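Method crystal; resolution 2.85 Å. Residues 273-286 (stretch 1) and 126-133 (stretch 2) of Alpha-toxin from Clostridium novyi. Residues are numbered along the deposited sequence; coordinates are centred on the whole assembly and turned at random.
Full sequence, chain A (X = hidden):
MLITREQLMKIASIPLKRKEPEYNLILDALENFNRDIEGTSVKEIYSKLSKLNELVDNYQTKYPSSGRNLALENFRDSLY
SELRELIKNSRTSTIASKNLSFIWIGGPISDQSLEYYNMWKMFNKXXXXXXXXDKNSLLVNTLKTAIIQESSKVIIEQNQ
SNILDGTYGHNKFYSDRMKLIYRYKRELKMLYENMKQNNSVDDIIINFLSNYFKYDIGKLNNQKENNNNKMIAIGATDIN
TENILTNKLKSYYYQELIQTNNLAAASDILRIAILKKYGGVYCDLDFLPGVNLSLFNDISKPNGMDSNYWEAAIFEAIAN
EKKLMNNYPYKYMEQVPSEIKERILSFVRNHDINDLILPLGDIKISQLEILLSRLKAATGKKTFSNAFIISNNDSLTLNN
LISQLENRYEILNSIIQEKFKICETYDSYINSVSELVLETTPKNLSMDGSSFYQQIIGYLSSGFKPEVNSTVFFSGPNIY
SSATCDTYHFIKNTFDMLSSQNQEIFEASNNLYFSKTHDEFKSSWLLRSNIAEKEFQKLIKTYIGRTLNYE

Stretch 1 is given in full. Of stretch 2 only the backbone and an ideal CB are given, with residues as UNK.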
# COMPACT_ATOMS: atom_id res chain seq x y z
N ALA A 273 1.96 -10.37 -4.34
CA ALA A 273 2.06 -11.64 -5.03
C ALA A 273 2.40 -11.45 -6.52
O ALA A 273 3.22 -12.19 -7.05
CB ALA A 273 0.78 -12.46 -4.84
N ILE A 274 1.79 -10.46 -7.17
CA ILE A 274 2.07 -10.19 -8.58
C ILE A 274 3.57 -9.91 -8.76
O ILE A 274 4.24 -10.54 -9.58
CB ILE A 274 1.27 -9.00 -9.16
CG1 ILE A 274 -0.24 -9.25 -9.11
CG2 ILE A 274 1.71 -8.68 -10.58
CD1 ILE A 274 -0.74 -10.26 -10.09
N LEU A 275 4.08 -8.97 -7.98
CA LEU A 275 5.50 -8.63 -8.05
C LEU A 275 6.41 -9.81 -7.75
O LEU A 275 7.45 -9.95 -8.39
CB LEU A 275 5.85 -7.46 -7.15
CG LEU A 275 5.20 -6.13 -7.52
CD1 LEU A 275 5.31 -5.16 -6.36
CD2 LEU A 275 5.84 -5.55 -8.78
N LYS A 276 6.03 -10.68 -6.82
CA LYS A 276 6.88 -11.84 -6.56
C LYS A 276 6.82 -12.88 -7.68
O LYS A 276 7.73 -13.70 -7.83
CB LYS A 276 6.60 -12.50 -5.21
CG LYS A 276 7.87 -13.14 -4.66
CD LYS A 276 7.57 -14.32 -3.79
CE LYS A 276 8.83 -14.79 -3.05
NZ LYS A 276 8.52 -15.48 -1.71
N LYS A 277 5.76 -12.86 -8.47
CA LYS A 277 5.66 -13.76 -9.60
C LYS A 277 6.36 -13.17 -10.83
O LYS A 277 7.26 -13.78 -11.36
CB LYS A 277 4.19 -14.09 -9.87
CG LYS A 277 3.94 -14.93 -11.11
CD LYS A 277 3.73 -16.38 -10.78
CE LYS A 277 3.50 -17.17 -12.07
NZ LYS A 277 4.22 -18.51 -12.02
N TYR A 278 5.98 -11.96 -11.25
CA TYR A 278 6.44 -11.38 -12.51
C TYR A 278 7.56 -10.38 -12.33
O TYR A 278 8.41 -10.22 -13.20
CB TYR A 278 5.28 -10.66 -13.23
CG TYR A 278 4.12 -11.56 -13.56
CD1 TYR A 278 3.06 -11.72 -12.67
CD2 TYR A 278 4.08 -12.26 -14.77
CE1 TYR A 278 1.99 -12.56 -12.96
CE2 TYR A 278 3.01 -13.10 -15.08
CZ TYR A 278 1.97 -13.25 -14.16
OH TYR A 278 0.90 -14.09 -14.45
N GLY A 279 7.56 -9.69 -11.19
CA GLY A 279 8.42 -8.53 -10.99
C GLY A 279 8.03 -7.42 -11.95
O GLY A 279 7.05 -7.54 -12.68
N GLY A 280 8.81 -6.35 -11.95
CA GLY A 280 8.57 -5.21 -12.82
C GLY A 280 7.91 -4.06 -12.09
O GLY A 280 8.21 -3.79 -10.92
N VAL A 281 7.01 -3.37 -12.78
CA VAL A 281 6.32 -2.22 -12.25
C VAL A 281 4.90 -2.61 -11.91
O VAL A 281 4.24 -3.30 -12.69
CB VAL A 281 6.25 -1.10 -13.29
CG1 VAL A 281 5.64 0.15 -12.70
CG2 VAL A 281 7.63 -0.80 -13.85
N TYR A 282 4.44 -2.19 -10.74
CA TYR A 282 3.01 -2.22 -10.43
C TYR A 282 2.51 -0.80 -10.39
O TYR A 282 3.14 0.06 -9.79
CB TYR A 282 2.70 -2.89 -9.09
CG TYR A 282 1.30 -2.56 -8.66
CD1 TYR A 282 0.20 -3.22 -9.21
CD2 TYR A 282 1.06 -1.52 -7.75
CE1 TYR A 282 -1.10 -2.89 -8.84
CE2 TYR A 282 -0.25 -1.17 -7.38
CZ TYR A 282 -1.32 -1.86 -7.93
OH TYR A 282 -2.61 -1.52 -7.58
N CYS A 283 1.36 -0.56 -10.99
CA CYS A 283 0.78 0.76 -10.97
C CYS A 283 -0.71 0.76 -10.63
O CYS A 283 -1.45 -0.14 -11.00
CB CYS A 283 1.02 1.49 -12.28
SG CYS A 283 0.58 3.23 -12.22
N ASP A 284 -1.12 1.80 -9.92
CA ASP A 284 -2.50 2.05 -9.61
C ASP A 284 -3.16 2.67 -10.85
O ASP A 284 -2.56 3.53 -11.51
CB ASP A 284 -2.55 3.05 -8.47
CG ASP A 284 -3.77 2.89 -7.60
OD1 ASP A 284 -4.85 3.44 -7.98
OD2 ASP A 284 -3.64 2.22 -6.53
N LEU A 285 -4.38 2.24 -11.16
CA LEU A 285 -5.12 2.78 -12.31
C LEU A 285 -5.50 4.28 -12.22
O LEU A 285 -6.00 4.86 -13.19
CB LEU A 285 -6.35 1.92 -12.60
CG LEU A 285 -6.06 0.69 -13.46
CD1 LEU A 285 -7.10 -0.41 -13.24
CD2 LEU A 285 -5.98 1.07 -14.93
N ASP A 286 -5.23 4.91 -11.08
CA ASP A 286 -5.42 6.35 -10.92
C ASP A 286 -4.24 7.16 -11.43
O ASP A 286 -4.36 8.36 -11.62
CB ASP A 286 -5.62 6.68 -9.45
CG ASP A 286 -6.93 6.17 -8.93
OD1 ASP A 286 -7.79 5.80 -9.77
OD2 ASP A 286 -7.09 6.14 -7.69
N UNK A 126 7.13 -1.39 -25.27
CA UNK A 126 8.21 -2.32 -24.93
C UNK A 126 7.97 -3.08 -23.62
O UNK A 126 8.86 -3.78 -23.14
CB UNK A 126 9.53 -1.55 -24.84
N UNK A 127 6.78 -2.93 -23.05
CA UNK A 127 6.39 -3.64 -21.83
C UNK A 127 5.31 -4.69 -22.11
O UNK A 127 4.49 -4.53 -23.02
CB UNK A 127 5.89 -2.65 -20.78
N UNK A 128 5.32 -5.78 -21.36
CA UNK A 128 4.18 -6.66 -21.29
C UNK A 128 3.28 -6.07 -20.22
O UNK A 128 3.65 -6.01 -19.03
CB UNK A 128 4.58 -8.11 -20.99
N UNK A 129 2.12 -5.59 -20.66
CA UNK A 129 1.18 -4.91 -19.80
C UNK A 129 0.03 -5.83 -19.48
O UNK A 129 -0.57 -6.43 -20.38
CB UNK A 129 0.68 -3.62 -20.45
N UNK A 130 -0.27 -5.99 -18.20
CA UNK A 130 -1.36 -6.86 -17.79
C UNK A 130 -2.24 -6.15 -16.80
O UNK A 130 -1.80 -5.30 -16.04
CB UNK A 130 -0.83 -8.16 -17.19
N UNK A 131 -3.51 -6.52 -16.83
CA UNK A 131 -4.51 -6.02 -15.91
C UNK A 131 -5.13 -7.23 -15.25
O UNK A 131 -5.69 -8.10 -15.90
CB UNK A 131 -5.56 -5.16 -16.61
N UNK A 132 -4.98 -7.31 -13.94
CA UNK A 132 -5.36 -8.50 -13.23
C UNK A 132 -6.70 -8.30 -12.59
O UNK A 132 -6.97 -7.24 -12.05
CB UNK A 132 -4.31 -8.88 -12.18
N UNK A 133 -7.55 -9.31 -12.68
CA UNK A 133 -8.83 -9.28 -12.01
C UNK A 133 -9.21 -10.67 -11.52
O UNK A 133 -8.56 -11.66 -11.87
CB UNK A 133 -9.91 -8.73 -12.94

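Stretch 2 is extended from 128 to 133 and runs at 139° to the helix 273-278, with axes 12.0 Å apart at closest approach. That gap leaves room for side chains from both sides, and the ideal CB atoms indicate which positions can fill it.

Position 126 lies beyond the reach of stretch 1, with phi/psi of -88/8 in a turn before the strand. Nothing in stretch 1 restricts the choice, and a small or polar residue would fit such a turn. It is Asp126, whose OD2 is hydrogen-bonded elsewhere in the structure.

At 127 the CA-to-CB bond points toward stretch 1, yet no atom of that stretch lies within 5.5 Å of the ideal CB. The nearest side chain on offer is Val281, an apolar group several ångströms further on, so a short side chain would fall short; a long apolar or aromatic one would suit. The residue is Tyr127. With chi1 at -83° (m), its ring extends far enough for CE2 to come 4.2 Å from CG2 of Val281, a loose apolar contact, while its OH is hydrogen-bonded elsewhere.

Positions 128 and 129 are out of reach of stretch 1 and have extended backbone angles. Stretch 1 does not discriminate here: polar or beta-branched residues would both be compatible. They are Asn128 and Ile129.

Position 130 points toward stretch 1, again with an empty 5.5 Å shell around its ideal CB. The Tyr278 ring lies in that direction, and no acidic group of stretch 1 is near. A long side chain could reach the ring, whether aliphatic, aromatic or a flat cation. Arg130 is found, with chi1 m and chi2 and chi3 t. Its NE approaches CE2 of Tyr278 to 3.8 Å, and that carbon lies over one face of the guanidinium. The contact uses the planar group without a hydrogen bond to stretch 1; NH1 is satisfied elsewhere.

At 131 the CA-to-CB bond is sideways, so only a side chain that bends back would meet stretch 1. The available partner is the apolar Leu285; leucine, methionine or isoleucine would be reasonable. Leu131, with chi1 t and chi2 p, brings its end nearer, placing CD1 3.9 Å from CD1 of Leu285.

Position 132 is the most constrained. Its CA-to-CB bond points toward stretch 1, and the ideal CB is already 4.4 Å from CD1 of Ile274, with the Tyr278 ring beyond. This apolar setting favours a large hydrophobic residue, and a flat ring could meet both neighbours. Phe132 does so: CD1 of Ile274 sits 3.4 Å from the centroid of its six ring atoms, CG to CZ, only 4° off the normal, a CH-pi contact over the face. Its CZ also lies 3.6 Å from CE1 of Tyr278, the two ring planes meeting obliquely at 46°.

Position 133 is out of reach, so stretch 1 gives no guidance beyond an extended backbone. It is Tyr133, its OH hydrogen-bonded elsewhere.

Stretch 2, residues 126-133: DYNIRLFY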
# COMPACT_ATOMS: atom_id res chain seq x y z
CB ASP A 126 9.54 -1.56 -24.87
CG ASP A 126 9.52 -0.39 -23.89
OD1 ASP A 126 8.43 0.14 -23.58
OD2 ASP A 126 10.62 0.02 -23.42
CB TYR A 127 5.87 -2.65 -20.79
CG TYR A 127 6.97 -1.98 -19.99
CD1 TYR A 127 7.79 -1.00 -20.56
CD2 TYR A 127 7.21 -2.34 -18.66
CE1 TYR A 127 8.81 -0.39 -19.82
CE2 TYR A 127 8.23 -1.74 -17.92
CZ TYR A 127 9.02 -0.77 -18.51
OH TYR A 127 10.02 -0.18 -17.78
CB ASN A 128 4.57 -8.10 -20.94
CG ASN A 128 5.35 -8.78 -22.05
OD1 ASN A 128 5.26 -8.40 -23.21
ND2 ASN A 128 6.11 -9.80 -21.70
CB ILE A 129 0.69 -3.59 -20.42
CG1 ILE A 129 1.88 -2.66 -20.65
CG2 ILE A 129 -0.29 -2.92 -19.50
CD1 ILE A 129 1.56 -1.41 -21.41
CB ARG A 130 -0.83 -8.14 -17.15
CG ARG A 130 -0.19 -9.16 -18.07
CD ARG A 130 0.45 -10.23 -17.20
NE ARG A 130 1.41 -11.09 -17.89
CZ ARG A 130 2.69 -10.79 -18.10
NH1 ARG A 130 3.21 -9.65 -17.68
NH2 ARG A 130 3.46 -11.66 -18.74
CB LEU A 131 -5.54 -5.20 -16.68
CG LEU A 131 -6.80 -4.62 -16.02
CD1 LEU A 131 -6.49 -3.99 -14.69
CD2 LEU A 131 -7.31 -3.55 -16.95
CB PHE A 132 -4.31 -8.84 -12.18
CG PHE A 132 -3.04 -9.38 -12.76
CD1 PHE A 132 -1.97 -8.53 -13.04
CD2 PHE A 132 -2.91 -10.73 -13.06
CE1 PHE A 132 -0.79 -9.03 -13.59
CE2 PHE A 132 -1.74 -11.23 -13.62
CZ PHE A 132 -0.68 -10.39 -13.88
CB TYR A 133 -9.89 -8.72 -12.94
CG TYR A 133 -10.53 -9.71 -13.89
CD1 TYR A 133 -9.79 -10.31 -14.91
CD2 TYR A 133 -11.89 -10.01 -13.80
CE1 TYR A 133 -10.37 -11.19 -15.80
CE2 TYR A 133 -12.49 -10.89 -14.68
CZ TYR A 133 -11.73 -11.48 -15.68
OH TYR A 133 -12.32 -12.37 -16.56
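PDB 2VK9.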